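Long-range contacts in aldose 1-epimerase (Escherichia coli, PDB 3NRE), which probably interconverts the alpha and beta anomers of aldose sugars: residues A[63-68]-A[140-145]; A[56-61]-A[261-266]; A[49-54]-A[82-87]; A[132-137]-A[278-283]. All coordinates share one frame; numbering follows the deposited sequence.

Interaction 1: A[63-68]-A[140-145]; sequences FVWQGR and ETLPFG
W65 and L142 are the nearest backbone neighbours, CA to CA 7.0 Å, where strand 63-65 runs at 112° to strand 142-144, too steeply and too far off for the two to pair in a sheet. Side chains therefore make the contact. The indole of W65, its CG anti to the backbone N (chi1 -176°), lies against the ring of P143. P143 CD stands 3.8 Å from the centroid of the five-membered ring of W65, almost straight above it, a CH-pi contact, while CG and CB run on across the benzene half. L142 CA adds a second CH-pi contact on that same face, and on the opposite face lies the CG of Q66. Nearer the strand's start, the ring edge of F63 meets L142, CE2 to CD2 4.3 Å. One water donates both to Q66 OE1 and to T141 O, the latter at 2.7 Å. R68 NH1 remains 4.4 Å from E140 OE2, beyond a salt bridge, so any attraction there is probably modest. The type I' turn from W65 to R68 joins strands 62-65 and 68-71, and the arrangement is that of a beta hairpin whose tryptophan packs on a proline of a larger antiparallel sheet.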
loop_
_atom_site.group_PDB
_atom_site.type_symbol
_atom_site.label_atom_id
_atom_site.label_comp_id
_atom_site.label_asym_id
_atom_site.label_seq_id
_atom_site.Cartn_x
_atom_site.Cartn_y
_atom_site.Cartn_z
ATOM N N PHE A 63 -7.221 -18.751 9.026
ATOM C CA PHE A 63 -6.922 -19.395 7.770
ATOM C C PHE A 63 -6.249 -20.734 8.042
ATOM O O PHE A 63 -5.752 -20.962 9.119
ATOM C CB PHE A 63 -6.059 -18.475 6.849
ATOM C CG PHE A 63 -4.671 -18.206 7.348
ATOM C CD1 PHE A 63 -4.399 -17.144 8.186
ATOM C CD2 PHE A 63 -3.605 -19.025 6.939
ATOM C CE1 PHE A 63 -3.115 -16.900 8.630
ATOM C CE2 PHE A 63 -2.315 -18.774 7.393
ATOM C CZ PHE A 63 -2.079 -17.722 8.247
ATOM N N VAL A 64 -6.311 -21.603 7.056
ATOM C CA VAL A 64 -5.636 -22.898 7.109
ATOM C C VAL A 64 -4.459 -22.826 6.158
ATOM O O VAL A 64 -4.596 -22.383 5.022
ATOM C CB VAL A 64 -6.524 -24.032 6.648
ATOM C CG1 VAL A 64 -5.704 -25.353 6.673
ATOM C CG2 VAL A 64 -7.744 -24.184 7.539
ATOM N N TRP A 65 -3.305 -23.258 6.630
ATOM C CA TRP A 65 -2.127 -23.388 5.768
ATOM C C TRP A 65 -1.426 -24.705 6.050
ATOM O O TRP A 65 -1.066 -24.998 7.194
ATOM C CB TRP A 65 -1.192 -22.201 5.959
ATOM C CG TRP A 65 -0.023 -22.254 5.023
ATOM C CD1 TRP A 65 1.241 -22.653 5.315
ATOM C CD2 TRP A 65 -0.051 -21.978 3.616
ATOM N NE1 TRP A 65 2.024 -22.625 4.175
ATOM C CE2 TRP A 65 1.255 -22.217 3.120
ATOM C CE3 TRP A 65 -1.048 -21.553 2.729
ATOM C CZ2 TRP A 65 1.593 -22.031 1.772
ATOM C CZ3 TRP A 65 -0.708 -21.372 1.378
ATOM C CH2 TRP A 65 0.592 -21.611 0.920
ATOM N N GLN A 66 -1.245 -25.490 4.989
ATOM C CA GLN A 66 -0.614 -26.815 5.070
ATOM C C GLN A 66 -1.188 -27.650 6.223
ATOM O O GLN A 66 -0.463 -28.192 7.072
ATOM C CB GLN A 66 0.934 -26.699 5.103
ATOM C CG GLN A 66 1.550 -26.464 3.694
ATOM C CD GLN A 66 2.995 -25.930 3.704
ATOM O OE1 GLN A 66 3.793 -26.278 4.574
ATOM N NE2 GLN A 66 3.324 -25.080 2.726
ATOM N N GLY A 67 -2.512 -27.728 6.240
ATOM C CA GLY A 67 -3.237 -28.471 7.249
ATOM C C GLY A 67 -3.324 -27.930 8.669
ATOM O O GLY A 67 -3.817 -28.635 9.551
ATOM N N ARG A 68 -2.924 -26.686 8.913
ATOM C CA ARG A 68 -2.949 -26.160 10.283
ATOM C C ARG A 68 -3.758 -24.858 10.341
ATOM O O ARG A 68 -3.661 -24.034 9.419
ATOM C CB ARG A 68 -1.534 -25.964 10.821
ATOM C CG ARG A 68 -1.458 -25.184 12.134
ATOM C CD ARG A 68 -0.099 -25.383 12.831
ATOM N NE ARG A 68 0.169 -24.345 13.824
ATOM C CZ ARG A 68 1.375 -24.058 14.317
ATOM N NH1 ARG A 68 2.450 -24.734 13.922
ATOM N NH2 ARG A 68 1.513 -23.075 15.208
ATOM N N GLU A 140 7.757 -22.404 10.665
ATOM C CA GLU A 140 6.980 -23.025 9.583
ATOM C C GLU A 140 6.814 -22.138 8.349
ATOM O O GLU A 140 6.748 -20.901 8.452
ATOM C CB GLU A 140 5.561 -23.355 10.097
ATOM C CG GLU A 140 5.508 -24.180 11.378
ATOM C CD GLU A 140 5.992 -25.619 11.183
ATOM O OE1 GLU A 140 6.247 -26.040 10.022
ATOM O OE2 GLU A 140 6.115 -26.336 12.204
ATOM N N THR A 141 6.688 -22.782 7.191
ATOM C CA THR A 141 6.355 -22.089 5.944
ATOM C C THR A 141 4.976 -21.407 6.034
ATOM O O THR A 141 4.038 -22.053 6.480
ATOM C CB THR A 141 6.281 -23.111 4.817
ATOM O OG1 THR A 141 7.545 -23.750 4.710
ATOM C CG2 THR A 141 5.899 -22.450 3.480
ATOM N N LEU A 142 4.890 -20.115 5.643
ATOM C CA LEU A 142 3.618 -19.343 5.597
ATOM C C LEU A 142 3.538 -18.553 4.308
ATOM O O LEU A 142 4.565 -18.365 3.639
ATOM C CB LEU A 142 3.504 -18.411 6.788
ATOM C CG LEU A 142 3.231 -19.049 8.155
ATOM C CD1 LEU A 142 3.359 -18.047 9.294
ATOM C CD2 LEU A 142 1.837 -19.674 8.197
ATOM N N PRO A 143 2.331 -18.134 3.905
ATOM C CA PRO A 143 2.176 -17.387 2.659
ATOM C C PRO A 143 2.267 -15.873 2.884
ATOM O O PRO A 143 1.597 -15.323 3.776
ATOM C CB PRO A 143 0.784 -17.842 2.171
ATOM C CG PRO A 143 -0.001 -17.969 3.419
ATOM C CD PRO A 143 1.018 -18.585 4.413
ATOM N N PHE A 144 3.136 -15.233 2.095
ATOM C CA PHE A 144 3.505 -13.850 2.256
ATOM C C PHE A 144 3.088 -12.981 1.085
ATOM O O PHE A 144 2.990 -13.402 -0.076
ATOM C CB PHE A 144 5.024 -13.699 2.446
ATOM C CG PHE A 144 5.544 -14.061 3.848
ATOM C CD1 PHE A 144 5.671 -15.374 4.228
ATOM C CD2 PHE A 144 6.021 -13.089 4.724
ATOM C CE1 PHE A 144 6.145 -15.705 5.474
ATOM C CE2 PHE A 144 6.531 -13.441 5.996
ATOM C CZ PHE A 144 6.624 -14.736 6.338
ATOM N N GLY A 145 2.903 -11.724 1.408
ATOM C CA GLY A 145 2.727 -10.714 0.376
ATOM C C GLY A 145 3.263 -9.366 0.860
ATOM O O GLY A 145 3.560 -9.193 2.018
HETATM O O HOH W 1 3.363 -24.571 7.197
#

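Interaction 2: A[56-61]-A[261-266]; sequences NRVSGN and DDHHRP
R57 and D261 are bridged through their backbones by a water that donates to R57 O and accepts from D261 N; the guanidinium of R57 turns off to a salt bridge with D79. At V58 the two loops come closest, its CA 5.3 Å from that of D261, and the residue divides its two methyls between two histidines. CG2 sits over a face of the H263 ring, 3.8 Å from its centroid in a CH-pi contact, whereas CG1 approaches NE2 of H264 at 3.6 Å in one of the two conformers of that histidine. H263 NE2 is bonded to the hydroxyl of Y113. S59 follows as the polar centre. Its N-H gives a nearly straight bond (174°) to D261 OD1 on the syn lone pair, at 2.9 Å. With chi1 at 60°, OG lies between the backbone N and the carbonyl carbon, on the side from which it donates to D261 OD2, 2.7 Å away and only slightly out of the carboxylate plane. Both carboxylate oxygens are thus taken by one residue. The chemistry implies a two-point grip that fixes the rotation of the D261 carboxylate, and the two donated hydrogens would probably favour its ionised form.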
loop_
_atom_site.group_PDB
_atom_site.type_symbol
_atom_site.label_atom_id
_atom_site.label_comp_id
_atom_site.label_asym_id
_atom_site.label_seq_id
_atom_site.Cartn_x
_atom_site.Cartn_y
_atom_site.Cartn_z
ATOM N N ASN A 56 -4.236 -5.936 3.572
ATOM C CA ASN A 56 -5.676 -5.951 3.768
ATOM C C ASN A 56 -6.035 -6.934 4.908
ATOM O O ASN A 56 -5.291 -7.048 5.881
ATOM C CB ASN A 56 -6.462 -6.154 2.417
ATOM C CG ASN A 56 -7.798 -5.452 2.405
ATOM O OD1 ASN A 56 -8.741 -5.931 3.030
ATOM N ND2 ASN A 56 -7.877 -4.292 1.775
ATOM N N ARG A 57 -7.191 -7.575 4.817
ATOM C CA ARG A 57 -7.760 -8.364 5.897
ATOM C C ARG A 57 -7.925 -9.819 5.460
ATOM O O ARG A 57 -8.075 -10.070 4.260
ATOM C CB ARG A 57 -9.172 -7.841 6.157
ATOM C CG ARG A 57 -9.245 -6.348 6.546
ATOM C CD ARG A 57 -10.625 -5.807 6.593
ATOM N NE ARG A 57 -10.607 -4.377 7.000
ATOM C CZ ARG A 57 -10.353 -3.349 6.198
ATOM N NH1 ARG A 57 -10.132 -3.540 4.903
ATOM N NH2 ARG A 57 -10.330 -2.117 6.728
ATOM N N VAL A 58 -7.936 -10.742 6.429
ATOM C CA VAL A 58 -8.253 -12.157 6.180
ATOM C C VAL A 58 -9.611 -12.402 6.858
ATOM O O VAL A 58 -9.704 -12.336 8.087
ATOM C CB VAL A 58 -7.237 -13.079 6.757
ATOM C CG1 VAL A 58 -7.630 -14.562 6.437
ATOM C CG2 VAL A 58 -5.784 -12.743 6.259
ATOM N N SER A 59 -10.660 -12.594 6.049
ATOM C CA SER A 59 -12.013 -12.658 6.636
ATOM C C SER A 59 -12.110 -13.751 7.657
ATOM O O SER A 59 -11.669 -14.903 7.431
ATOM C CB SER A 59 -13.104 -12.694 5.578
ATOM O OG SER A 59 -12.926 -13.815 4.782
ATOM N N GLY A 60 -12.654 -13.381 8.816
ATOM C CA GLY A 60 -12.773 -14.287 9.949
ATOM C C GLY A 60 -11.569 -14.331 10.883
ATOM O O GLY A 60 -11.619 -14.987 11.913
ATOM N N ASN A 61 -10.507 -13.623 10.522
ATOM C CA ASN A 61 -9.247 -13.593 11.295
ATOM C C ASN A 61 -8.711 -15.009 11.510
ATOM O O ASN A 61 -8.200 -15.343 12.569
ATOM C CB ASN A 61 -9.446 -12.910 12.647
ATOM C CG ASN A 61 -9.487 -11.411 12.565
ATOM O OD1 ASN A 61 -8.808 -10.798 11.730
ATOM N ND2 ASN A 61 -10.251 -10.801 13.480
ATOM N N ASP A 261 -8.044 -11.812 0.581
ATOM C CA ASP A 261 -8.558 -13.120 0.996
ATOM C C ASP A 261 -7.883 -14.255 0.230
ATOM O O ASP A 261 -8.414 -15.343 0.154
ATOM C CB ASP A 261 -10.098 -13.224 0.875
ATOM C CG ASP A 261 -10.823 -13.051 2.210
ATOM O OD1 ASP A 261 -10.151 -12.709 3.193
ATOM O OD2 ASP A 261 -12.074 -13.313 2.251
ATOM N N ASP A 262 -6.681 -14.009 -0.329
ATOM C CA ASP A 262 -5.953 -15.093 -0.978
ATOM C C ASP A 262 -5.605 -16.177 0.038
ATOM O O ASP A 262 -5.403 -17.324 -0.322
ATOM C CB ASP A 262 -4.683 -14.596 -1.661
ATOM C CG ASP A 262 -4.852 -14.341 -3.159
ATOM O OD1 ASP A 262 -5.873 -14.720 -3.775
ATOM O OD2 ASP A 262 -3.870 -13.819 -3.737
ATOM N N HIS A 263 -5.569 -15.833 1.322
ATOM C CA HIS A 263 -5.314 -16.859 2.344
ATOM C C HIS A 263 -6.355 -18.013 2.295
ATOM O O HIS A 263 -6.103 -19.098 2.803
ATOM C CB HIS A 263 -5.352 -16.264 3.746
ATOM C CG HIS A 263 -4.108 -15.555 4.143
ATOM N ND1 HIS A 263 -3.817 -14.275 3.740
ATOM C CD2 HIS A 263 -3.095 -15.933 4.962
ATOM C CE1 HIS A 263 -2.682 -13.892 4.283
ATOM N NE2 HIS A 263 -2.228 -14.869 5.041
ATOM N N HIS A 264 -7.518 -17.722 1.709
ATOM C CA HIS A 264 -8.612 -18.690 1.572
ATOM C C HIS A 264 -8.674 -19.426 0.234
ATOM O O HIS A 264 -9.495 -20.327 0.062
ATOM C CB HIS A 264 -9.957 -18.000 1.783
ATOM C CG HIS A 264 -10.111 -17.412 3.149
ATOM N ND1 HIS A 264 -10.794 -16.235 3.378
ATOM C CD2 HIS A 264 -9.650 -17.827 4.349
ATOM C CE1 HIS A 264 -10.745 -15.956 4.672
ATOM N NE2 HIS A 264 -10.055 -16.904 5.279
ATOM N N ARG A 265 -7.815 -19.060 -0.709
ATOM C CA ARG A 265 -7.850 -19.651 -2.064
ATOM C C ARG A 265 -6.856 -20.817 -2.148
ATOM O O ARG A 265 -5.970 -20.928 -1.299
ATOM C CB ARG A 265 -7.485 -18.591 -3.103
ATOM C CG ARG A 265 -8.484 -17.544 -3.246
ATOM C CD ARG A 265 -8.367 -16.690 -4.481
ATOM N NE ARG A 265 -9.489 -15.748 -4.406
ATOM C CZ ARG A 265 -9.455 -14.573 -3.779
ATOM N NH1 ARG A 265 -8.351 -14.145 -3.210
ATOM N NH2 ARG A 265 -10.547 -13.820 -3.717
ATOM N N PRO A 266 -6.990 -21.684 -3.172
ATOM C CA PRO A 266 -6.022 -22.787 -3.218
ATOM C C PRO A 266 -4.556 -22.342 -3.328
ATOM O O PRO A 266 -4.219 -21.376 -4.062
ATOM C CB PRO A 266 -6.431 -23.587 -4.468
ATOM C CG PRO A 266 -7.887 -23.239 -4.690
ATOM C CD PRO A 266 -8.061 -21.823 -4.182
HETATM O O HOH W 2 -6.069 -10.033 2.349
#

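Interaction 3: A[49-54]-A[82-87]; sequences FPLVPF and YLHGDG
The imidazole of H84 meets both F49 and L51, each in its own way. L51 runs beside it, pointing the same way, and lays CD2 over one ring face, 3.8 Å from the centroid, a CH-pi contact; L83 CD1 lies over the other face. F49 crosses at about a right angle, with H84 CD2 near the plane of the phenyl ring at its edge, 3.6 Å from F49 CE1; the two ring planes are 58° apart. H84 ND1 accepts from N56 N. A second aromatic pair, F54 and Y82, meets obliquely, F54 CZ 3.4 Å from Y82 CE1 and the planes inclined at 42°. The hydroxyl of Y82 donates to D86 OD1 from above the carboxylate plane at 2.7 Å, while D86 OD2 is bonded to Y115. Between these groups the backbones come very close. V52 O receives D86 N at 3.0 Å and, more weakly, G87 N. G85 CA makes a CA-H...O contact with V52 O at 3.3 Å, leaving no room for a beta carbon. A water accepting from V52 N also lies within bonding distance of the carbonyls of P50 and H84, though it has more acceptors in reach than protons to give. The buried carbonyl of F54 has no partner in the model. W88 and H149 also meet the H84 ring, and a PEG bound to its NE2, probably from the crystallisation liquor, may mark a pocket, consistent with the histidine-containing sugar site of galactose mutarotases.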
loop_
_atom_site.group_PDB
_atom_site.type_symbol
_atom_site.label_atom_id
_atom_site.label_comp_id
_atom_site.label_asym_id
_atom_site.label_seq_id
_atom_site.Cartn_x
_atom_site.Cartn_y
_atom_site.Cartn_z
ATOM N N PHE A 49 2.104 3.978 3.670
ATOM C CA PHE A 49 2.636 2.996 4.603
ATOM C C PHE A 49 2.796 1.649 3.937
ATOM O O PHE A 49 2.089 1.363 2.961
ATOM C CB PHE A 49 1.800 2.913 5.911
ATOM C CG PHE A 49 0.339 2.575 5.752
ATOM C CD1 PHE A 49 -0.080 1.265 5.649
ATOM C CD2 PHE A 49 -0.663 3.578 5.878
ATOM C CE1 PHE A 49 -1.383 0.913 5.635
ATOM C CE2 PHE A 49 -1.995 3.230 5.791
ATOM C CZ PHE A 49 -2.362 1.889 5.675
ATOM N N PRO A 50 3.717 0.827 4.444
ATOM C CA PRO A 50 4.018 -0.466 3.847
ATOM C C PRO A 50 3.067 -1.503 4.368
ATOM O O PRO A 50 2.505 -1.364 5.481
ATOM C CB PRO A 50 5.428 -0.765 4.344
ATOM C CG PRO A 50 5.478 -0.096 5.701
ATOM C CD PRO A 50 4.677 1.178 5.512
ATOM N N LEU A 51 2.834 -2.514 3.535
ATOM C CA LEU A 51 1.979 -3.637 3.901
ATOM C C LEU A 51 2.848 -4.904 3.957
ATOM O O LEU A 51 3.351 -5.357 2.918
ATOM C CB LEU A 51 0.860 -3.779 2.822
ATOM C CG LEU A 51 0.094 -2.468 2.491
ATOM C CD1 LEU A 51 -0.895 -2.675 1.334
ATOM C CD2 LEU A 51 -0.608 -1.886 3.710
ATOM N N VAL A 52 3.065 -5.423 5.163
ATOM C CA VAL A 52 3.883 -6.633 5.377
ATOM C C VAL A 52 3.475 -7.229 6.720
ATOM O O VAL A 52 3.344 -6.509 7.714
ATOM C CB VAL A 52 5.394 -6.254 5.350
ATOM C CG1 VAL A 52 5.762 -5.202 6.480
ATOM C CG2 VAL A 52 6.229 -7.480 5.522
ATOM N N PRO A 53 3.231 -8.557 6.793
ATOM C CA PRO A 53 3.576 -9.598 5.825
ATOM C C PRO A 53 2.448 -9.994 4.869
ATOM O O PRO A 53 2.540 -11.013 4.180
ATOM C CB PRO A 53 3.927 -10.767 6.744
ATOM C CG PRO A 53 2.940 -10.630 7.862
ATOM C CD PRO A 53 2.932 -9.127 8.107
ATOM N N PHE A 54 1.390 -9.202 4.816
ATOM C CA PHE A 54 0.395 -9.261 3.731
ATOM C C PHE A 54 -0.444 -8.027 3.793
ATOM O O PHE A 54 -0.305 -7.214 4.722
ATOM C CB PHE A 54 -0.476 -10.526 3.789
ATOM C CG PHE A 54 -1.210 -10.702 5.068
ATOM C CD1 PHE A 54 -2.462 -10.177 5.237
ATOM C CD2 PHE A 54 -0.693 -11.490 6.074
ATOM C CE1 PHE A 54 -3.157 -10.382 6.415
ATOM C CE2 PHE A 54 -1.382 -11.698 7.258
ATOM C CZ PHE A 54 -2.619 -11.135 7.433
ATOM N N TYR A 82 -7.796 -8.015 11.876
ATOM C CA TYR A 82 -6.369 -7.782 11.686
ATOM C C TYR A 82 -6.192 -7.210 10.292
ATOM O O TYR A 82 -6.751 -7.743 9.314
ATOM C CB TYR A 82 -5.625 -9.086 11.851
ATOM C CG TYR A 82 -4.131 -9.002 11.622
ATOM C CD1 TYR A 82 -3.602 -9.157 10.360
ATOM C CD2 TYR A 82 -3.260 -8.843 12.673
ATOM C CE1 TYR A 82 -2.217 -9.107 10.152
ATOM C CE2 TYR A 82 -1.869 -8.803 12.455
ATOM C CZ TYR A 82 -1.384 -8.958 11.208
ATOM O OH TYR A 82 0.002 -8.983 10.985
ATOM N N LEU A 83 -5.454 -6.100 10.202
ATOM C CA LEU A 83 -5.377 -5.300 8.984
ATOM C C LEU A 83 -3.928 -4.962 8.597
ATOM O O LEU A 83 -3.200 -4.452 9.418
ATOM C CB LEU A 83 -6.201 -4.026 9.259
ATOM C CG LEU A 83 -6.238 -2.977 8.239
ATOM C CD1 LEU A 83 -6.874 -3.485 6.885
ATOM C CD2 LEU A 83 -6.996 -1.685 8.691
ATOM N N HIS A 84 -3.547 -5.243 7.336
ATOM C CA HIS A 84 -2.315 -4.699 6.700
ATOM C C HIS A 84 -1.027 -5.125 7.370
ATOM O O HIS A 84 0.002 -4.475 7.155
ATOM C CB HIS A 84 -2.365 -3.168 6.695
ATOM C CG HIS A 84 -3.412 -2.602 5.800
ATOM N ND1 HIS A 84 -3.780 -3.198 4.613
ATOM C CD2 HIS A 84 -4.129 -1.460 5.890
ATOM C CE1 HIS A 84 -4.695 -2.458 4.028
ATOM N NE2 HIS A 84 -4.932 -1.394 4.780
ATOM N N GLY A 85 -1.052 -6.230 8.117
ATOM C CA GLY A 85 0.186 -6.703 8.718
ATOM C C GLY A 85 0.619 -5.902 9.937
ATOM O O GLY A 85 -0.186 -5.233 10.573
ATOM N N ASP A 86 1.924 -5.979 10.261
ATOM C CA ASP A 86 2.459 -5.305 11.451
ATOM C C ASP A 86 3.414 -4.162 11.147
ATOM O O ASP A 86 3.697 -3.374 12.021
ATOM C CB ASP A 86 3.186 -6.292 12.356
ATOM C CG ASP A 86 2.534 -7.666 12.346
ATOM O OD1 ASP A 86 1.405 -7.822 12.936
ATOM O OD2 ASP A 86 3.163 -8.567 11.706
ATOM N N GLY A 87 3.976 -4.140 9.960
ATOM C CA GLY A 87 4.992 -3.150 9.651
ATOM C C GLY A 87 4.560 -1.717 9.890
ATOM O O GLY A 87 5.273 -0.915 10.525
HETATM O O HOH W 3 2.423 -3.314 7.316
#

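Interaction 4: A[132-137]-A[278-283]; sequences LSVTNQ and ESTTSE
L132 pairs with S282 and V134 with T280 in an antiparallel beta ladder, part of a large sheet of the mutarotase-type beta-sandwich. Strands 127-136 and 279-290 are neighbours in it, and their segments 132-136 and 279-283 run at 166°. L132 and V134 have the most surface buried here. Both occupy hydrogen-bonded positions: L132 exchanges two backbone bonds with S282, and V134 does the same with T280, V134 N reaching T280 O at 3.0 Å. Their side chains share one face of the sheet with T280 and S282. V134 lies beside T280, pointing the same way, and the two touch through methyls, V134 CG1 to T280 CG2 at 3.8 Å. That methyl of T280 falls between the backbone N and the carbonyl carbon, its OG1 being anti to N (chi1 -170°). Beyond, this face meets strand 142-153, with F144 against V134 and W148 against L132, while S282 OG bonds to T146. On the other face, non-hydrogen-bonded pairs bring hydroxyls together, S133 OG bonding to T281 OG1 in one of two T281 conformers. A last backbone bond, N136 N to E278 O at 3.1 Å, extends the ladder, and next to it T135 OG1 and S279 OG share a hydrogen bond of 2.8 Å.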
loop_
_atom_site.group_PDB
_atom_site.type_symbol
_atom_site.label_atom_id
_atom_site.label_comp_id
_atom_site.label_asym_id
_atom_site.label_seq_id
_atom_site.Cartn_x
_atom_site.Cartn_y
_atom_site.Cartn_z
ATOM N N LEU A 132 10.474 -3.412 -0.787
ATOM C CA LEU A 132 10.244 -4.199 0.417
ATOM C C LEU A 132 10.765 -5.622 0.184
ATOM O O LEU A 132 10.446 -6.215 -0.849
ATOM C CB LEU A 132 8.752 -4.276 0.716
ATOM C CG LEU A 132 8.062 -3.139 1.485
ATOM C CD1 LEU A 132 6.578 -3.351 1.313
ATOM C CD2 LEU A 132 8.517 -3.102 2.985
ATOM N N SER A 133 11.567 -6.133 1.126
ATOM C CA SER A 133 12.099 -7.483 1.116
ATOM C C SER A 133 11.848 -8.094 2.483
ATOM O O SER A 133 12.286 -7.532 3.499
ATOM C CB SER A 133 13.607 -7.507 0.827
ATOM O OG SER A 133 13.908 -6.745 -0.329
ATOM N N VAL A 134 11.155 -9.244 2.506
ATOM C CA VAL A 134 10.701 -9.844 3.747
ATOM C C VAL A 134 11.198 -11.259 3.818
ATOM O O VAL A 134 11.142 -11.968 2.816
ATOM C CB VAL A 134 9.146 -9.776 3.884
ATOM C CG1 VAL A 134 8.416 -10.415 2.706
ATOM C CG2 VAL A 134 8.656 -10.413 5.194
ATOM N N THR A 135 11.741 -11.621 4.979
ATOM C CA THR A 135 12.306 -12.948 5.215
ATOM C C THR A 135 11.528 -13.639 6.322
ATOM O O THR A 135 11.382 -13.089 7.412
ATOM C CB THR A 135 13.773 -12.829 5.687
ATOM O OG1 THR A 135 14.530 -12.074 4.727
ATOM C CG2 THR A 135 14.416 -14.214 5.898
ATOM N N ASN A 136 11.067 -14.867 6.066
ATOM C CA ASN A 136 10.378 -15.657 7.093
ATOM C C ASN A 136 11.412 -16.091 8.160
ATOM O O ASN A 136 12.432 -16.725 7.846
ATOM C CB ASN A 136 9.665 -16.871 6.475
ATOM C CG ASN A 136 8.799 -17.641 7.495
ATOM O OD1 ASN A 136 8.669 -17.215 8.643
ATOM N ND2 ASN A 136 8.252 -18.766 7.092
ATOM N N GLN A 137 11.128 -15.736 9.410
ATOM C CA GLN A 137 11.954 -16.094 10.566
ATOM C C GLN A 137 11.217 -17.020 11.558
ATOM O O GLN A 137 11.687 -17.214 12.689
ATOM C CB GLN A 137 12.397 -14.827 11.289
ATOM C CG GLN A 137 13.412 -14.009 10.512
ATOM C CD GLN A 137 14.059 -12.871 11.341
ATOM O OE1 GLN A 137 13.385 -12.160 12.108
ATOM N NE2 GLN A 137 15.365 -12.698 11.170
ATOM N N GLU A 278 13.610 -18.166 3.782
ATOM C CA GLU A 278 13.341 -17.693 2.393
ATOM C C GLU A 278 12.790 -16.260 2.361
ATOM O O GLU A 278 12.127 -15.838 3.304
ATOM C CB GLU A 278 12.379 -18.634 1.649
ATOM C CG GLU A 278 13.026 -19.536 0.600
ATOM C CD GLU A 278 12.152 -20.694 0.172
ATOM O OE1 GLU A 278 10.927 -20.678 0.464
ATOM O OE2 GLU A 278 12.679 -21.632 -0.481
ATOM N N SER A 279 13.067 -15.525 1.283
ATOM C CA SER A 279 12.644 -14.130 1.195
ATOM C C SER A 279 11.889 -13.856 -0.086
ATOM O O SER A 279 12.015 -14.580 -1.067
ATOM C CB SER A 279 13.881 -13.230 1.204
ATOM O OG SER A 279 14.681 -13.464 2.350
ATOM N N THR A 280 11.122 -12.795 -0.107
ATOM C CA THR A 280 10.567 -12.303 -1.360
ATOM C C THR A 280 10.659 -10.764 -1.342
ATOM O O THR A 280 10.702 -10.182 -0.266
ATOM C CB THR A 280 9.134 -12.763 -1.615
ATOM O OG1 THR A 280 8.784 -12.413 -2.961
ATOM C CG2 THR A 280 8.140 -12.125 -0.637
ATOM N N THR A 281 10.708 -10.167 -2.537
ATOM C CA THR A 281 10.935 -8.730 -2.690
ATOM C C THR A 281 9.959 -8.169 -3.713
ATOM O O THR A 281 9.599 -8.841 -4.689
ATOM C CB THR A 281 12.396 -8.444 -3.144
ATOM O OG1 THR A 281 13.321 -8.990 -2.192
ATOM C CG2 THR A 281 12.638 -6.940 -3.286
ATOM N N SER A 282 9.479 -6.952 -3.470
ATOM C CA SER A 282 8.668 -6.240 -4.477
ATOM C C SER A 282 9.149 -4.802 -4.520
ATOM O O SER A 282 9.679 -4.336 -3.542
ATOM C CB SER A 282 7.172 -6.282 -4.179
ATOM O OG SER A 282 6.869 -5.716 -2.947
ATOM N N GLU A 283 8.918 -4.111 -5.632
ATOM C CA GLU A 283 9.323 -2.729 -5.783
ATOM C C GLU A 283 8.143 -1.922 -6.332
ATOM O O GLU A 283 7.380 -2.410 -7.157
ATOM C CB GLU A 283 10.513 -2.681 -6.753
ATOM C CG GLU A 283 11.043 -1.314 -7.078
ATOM C CD GLU A 283 11.987 -1.339 -8.271
ATOM O OE1 GLU A 283 13.092 -1.909 -8.108
ATOM O OE2 GLU A 283 11.606 -0.805 -9.352
#

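The four contacts show how one all-beta domain is knitted from distant parts of its chain. Interactions 1 and 2, with centres 11 Å apart, join through F63 and P143 against H263, and interaction 1 is nested within the chain loop closed by interaction 2. Interaction 3, about 9 Å from the chain's centre, crosses interaction 1 along the chain and closes before interaction 4 opens. It shares a sheet with interaction 1, since strands 48-51 and 142-153 are neighbours, and meets interaction 2 where H263 touches F54. Interaction 4 belongs to the nine-stranded sheet; V134 packs on V52 and F144. Hairpin, loops and both sheets are thus joined, with interaction 3 beside the probable sugar pocket.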